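Local coordinates for protein manganese lipoxygenase (PDB 5FX8) that oxygenates linoleic and alpha-linolenic acids to 11S- and 13R-hydroperoxides with a catalytic manganese ion, at residues Thr108-Arg113 with Lys143-Glu148. Numbering follows the deposited sequence.
With NAG (2-acetamido-2-deoxy-beta-D-glucopyranose), chain N; NAG (2-acetamido-2-deoxy-beta-D-glucopyranose), chain K.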
loop_
_atom_site.group_PDB
_atom_site.type_symbol
_atom_site.label_atom_id
_atom_site.label_comp_id
_atom_site.label_asym_id
_atom_site.label_seq_id
_atom_site.Cartn_x
_atom_site.Cartn_y
_atom_site.Cartn_z
ATOM N N THR A 108 4.929 -2.440 10.253
ATOM C CA THR A 108 4.485 -1.635 11.387
ATOM C C THR A 108 5.607 -1.424 12.390
ATOM O O THR A 108 5.878 -0.290 12.812
ATOM C CB THR A 108 3.306 -2.293 12.078
ATOM O OG1 THR A 108 2.318 -2.626 11.119
ATOM C CG2 THR A 108 2.703 -1.337 13.034
ATOM N N ALA A 109 6.258 -2.518 12.797
ATOM C CA ALA A 109 7.366 -2.405 13.732
ATOM C C ALA A 109 8.433 -1.483 13.184
ATOM O O ALA A 109 8.942 -0.613 13.894
ATOM C CB ALA A 109 7.946 -3.776 14.034
ATOM N N THR A 110 8.749 -1.629 11.902
ATOM C CA THR A 110 9.806 -0.828 11.308
ATOM C C THR A 110 9.452 0.639 11.343
ATOM O O THR A 110 10.278 1.476 11.709
ATOM C CB THR A 110 10.055 -1.286 9.881
ATOM O OG1 THR A 110 10.406 -2.660 9.902
ATOM C CG2 THR A 110 11.157 -0.472 9.253
ATOM N N ALA A 111 8.214 0.957 10.983
ATOM C CA ALA A 111 7.781 2.344 10.936
ATOM C C ALA A 111 7.829 2.993 12.315
ATOM O O ALA A 111 8.243 4.146 12.449
ATOM C CB ALA A 111 6.380 2.419 10.349
ATOM N N TYR A 112 7.418 2.266 13.354
ATOM C CA TYR A 112 7.507 2.820 14.697
ATOM C C TYR A 112 8.956 3.055 15.100
ATOM O O TYR A 112 9.295 4.112 15.648
ATOM C CB TYR A 112 6.810 1.885 15.666
ATOM C CG TYR A 112 5.333 2.075 15.666
ATOM C CD1 TYR A 112 4.796 3.335 15.583
ATOM C CD2 TYR A 112 4.470 0.996 15.758
ATOM C CE1 TYR A 112 3.453 3.524 15.584
ATOM C CE2 TYR A 112 3.123 1.177 15.760
ATOM C CZ TYR A 112 2.615 2.453 15.666
ATOM O OH TYR A 112 1.257 2.698 15.682
ATOM N N ARG A 113 9.829 2.089 14.826
ATOM C CA ARG A 113 11.244 2.274 15.122
ATOM C C ARG A 113 11.821 3.505 14.398
ATOM O O ARG A 113 12.442 4.375 15.022
ATOM C CB ARG A 113 11.980 0.993 14.766
ATOM C CG ARG A 113 13.427 0.980 15.061
ATOM C CD ARG A 113 14.063 -0.114 14.255
ATOM N NE ARG A 113 13.227 -1.302 14.285
ATOM C CZ ARG A 113 13.265 -2.255 13.361
ATOM N NH1 ARG A 113 14.111 -2.136 12.345
ATOM N NH2 ARG A 113 12.463 -3.320 13.454
ATOM N N LYS A 143 14.455 4.944 5.878
ATOM C CA LYS A 143 15.156 4.161 4.874
ATOM C C LYS A 143 14.617 2.748 4.745
ATOM O O LYS A 143 14.748 2.148 3.676
ATOM C CB LYS A 143 16.632 4.096 5.201
ATOM C CG LYS A 143 17.367 5.337 4.840
ATOM C CD LYS A 143 18.715 5.353 5.536
ATOM C CE LYS A 143 19.756 6.150 4.762
ATOM N NZ LYS A 143 21.044 6.141 5.518
ATOM N N GLU A 144 14.066 2.173 5.811
ATOM C CA GLU A 144 13.523 0.828 5.693
ATOM C C GLU A 144 12.020 0.830 5.425
ATOM O O GLU A 144 11.527 -0.013 4.673
ATOM C CB GLU A 144 13.840 0.020 6.950
ATOM C CG GLU A 144 15.321 -0.295 7.177
ATOM C CD GLU A 144 15.620 -0.747 8.617
ATOM O OE1 GLU A 144 15.525 0.076 9.558
ATOM O OE2 GLU A 144 15.950 -1.929 8.818
ATOM N N SER A 145 11.294 1.775 6.011
ATOM C CA SER A 145 9.860 1.904 5.798
ATOM C C SER A 145 9.543 2.368 4.397
ATOM O O SER A 145 8.556 1.934 3.800
ATOM C CB SER A 145 9.284 2.906 6.788
ATOM O OG SER A 145 9.471 2.442 8.097
ATOM N N VAL A 146 10.335 3.294 3.886
ATOM C CA VAL A 146 10.132 3.868 2.572
ATOM C C VAL A 146 11.450 3.800 1.814
ATOM O O VAL A 146 12.103 4.828 1.610
ATOM C CB VAL A 146 9.611 5.300 2.694
ATOM C CG1 VAL A 146 9.193 5.804 1.362
ATOM C CG2 VAL A 146 8.458 5.324 3.670
ATOM N N PRO A 147 11.862 2.626 1.345
ATOM C CA PRO A 147 13.212 2.507 0.781
ATOM C C PRO A 147 13.469 3.417 -0.396
ATOM O O PRO A 147 14.576 3.939 -0.518
ATOM C CB PRO A 147 13.285 1.036 0.378
ATOM C CG PRO A 147 12.234 0.385 1.136
ATOM C CD PRO A 147 11.133 1.362 1.251
ATOM N N GLU A 148 12.487 3.636 -1.260
ATOM C CA GLU A 148 12.637 4.532 -2.402
ATOM C C GLU A 148 12.701 6.003 -2.006
ATOM O O GLU A 148 12.926 6.852 -2.875
ATOM C CB GLU A 148 11.493 4.286 -3.393
ATOM C CG GLU A 148 10.097 4.676 -2.884
ATOM C CD GLU A 148 9.259 3.564 -2.158
ATOM O OE1 GLU A 148 9.743 2.786 -1.293
ATOM O OE2 GLU A 148 8.044 3.511 -2.446
HETATM C C1 NAG N . 17.949 -1.964 13.572
HETATM C C2 NAG N . 18.780 -1.932 12.271
HETATM C C3 NAG N . 18.082 -2.716 11.158
HETATM C C4 NAG N . 17.726 -4.118 11.632
HETATM C C5 NAG N . 16.850 -4.005 12.873
HETATM C C6 NAG N . 16.478 -5.330 13.490
HETATM C C7 NAG N . 20.239 0.040 11.943
HETATM C C8 NAG N . 20.308 1.450 11.437
HETATM N N2 NAG N . 19.046 -0.563 11.842
HETATM O O3 NAG N . 18.963 -2.793 10.045
HETATM O O4 NAG N . 17.061 -4.852 10.609
HETATM O O5 NAG N . 17.581 -3.306 13.883
HETATM O O6 NAG N . 16.261 -5.153 14.885
HETATM O O7 NAG N . 21.216 -0.520 12.424
HETATM C C1 NAG K . 7.679 5.137 19.081
HETATM C C2 NAG K . 6.624 6.088 18.580
HETATM C C3 NAG K . 5.341 5.912 19.375
HETATM C C4 NAG K . 4.899 4.464 19.310
HETATM C C5 NAG K . 6.026 3.594 19.816
HETATM C C6 NAG K . 5.733 2.128 19.709
HETATM C C7 NAG K . 6.935 8.367 17.734
HETATM C C8 NAG K . 7.541 9.702 18.001
HETATM N N2 NAG K . 7.113 7.447 18.680
HETATM O O3 NAG K . 4.312 6.704 18.809
HETATM O O4 NAG K . 3.729 4.273 20.091
HETATM O O5 NAG K . 7.196 3.827 19.027
HETATM O O6 NAG K . 6.881 1.405 20.120
HETATM O O7 NAG K . 6.298 8.140 16.727
#
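A111 and S145 mark the closest approach of the two backbones, their CA atoms 5.6 Å apart, where a turn of helix 86-124 meets the loop that follows it; residues 143-145 follow helical torsions but lack a helix's hydrogen bonding. S145 directs its hydroxyl at the helix: OG lies 3.3 Å from A111 CA and 3.8 Å from A111 CB. A111 N is 3.5 Å from S145 OG, but the angle is too poor for a hydrogen bond, so S145 OG meets A111 by packing; its hydrogen bond goes to a residue close to the segments in the chain. T110 CG2, anti to the backbone N (chi1 -58° for OG1), reaches E144 CB at 3.6 Å, and the two side chains cross at about a right angle; CG2 also touches S145 OG. The same rotamer turns T110 OG1 back along the helix, where it bonds to N106 O. R113 NH1 and E144 OE1 form a long salt bridge of 3.8 Å; this length and the 61° between the guanidinium and carboxylate planes are consistent with a loose pairing. OE1 comes in obliquely, while OE2 lies at the guanidinium edge. The R113 chain bends at chi3 (-42°). T110 CA lies over the centre of one guanidinium face, and O6 of the chain N sugar stands above the opposite face, toward its rim. That sugar also meets the carboxylate, its C3 beside E144 OE2. Beyond the two segments, E114 accepts the backbone N-H groups of E144 and S145, and Q107 and N540 donate to S145 O, tying the loop backbone to both the helix and a second part of the chain. On another side of the helix, C6 of a chain K sugar sits over one face of the Y112 ring, toward its rim, and Y112 packs on Y112 of the second subunit. The A111 and V618 side chains are about 11 Å apart, V618 being a manganese ligand. This is helix-to-loop packing within the lipoxygenase fold, joining helix 86-124 to its following loop beside N-linked glycans.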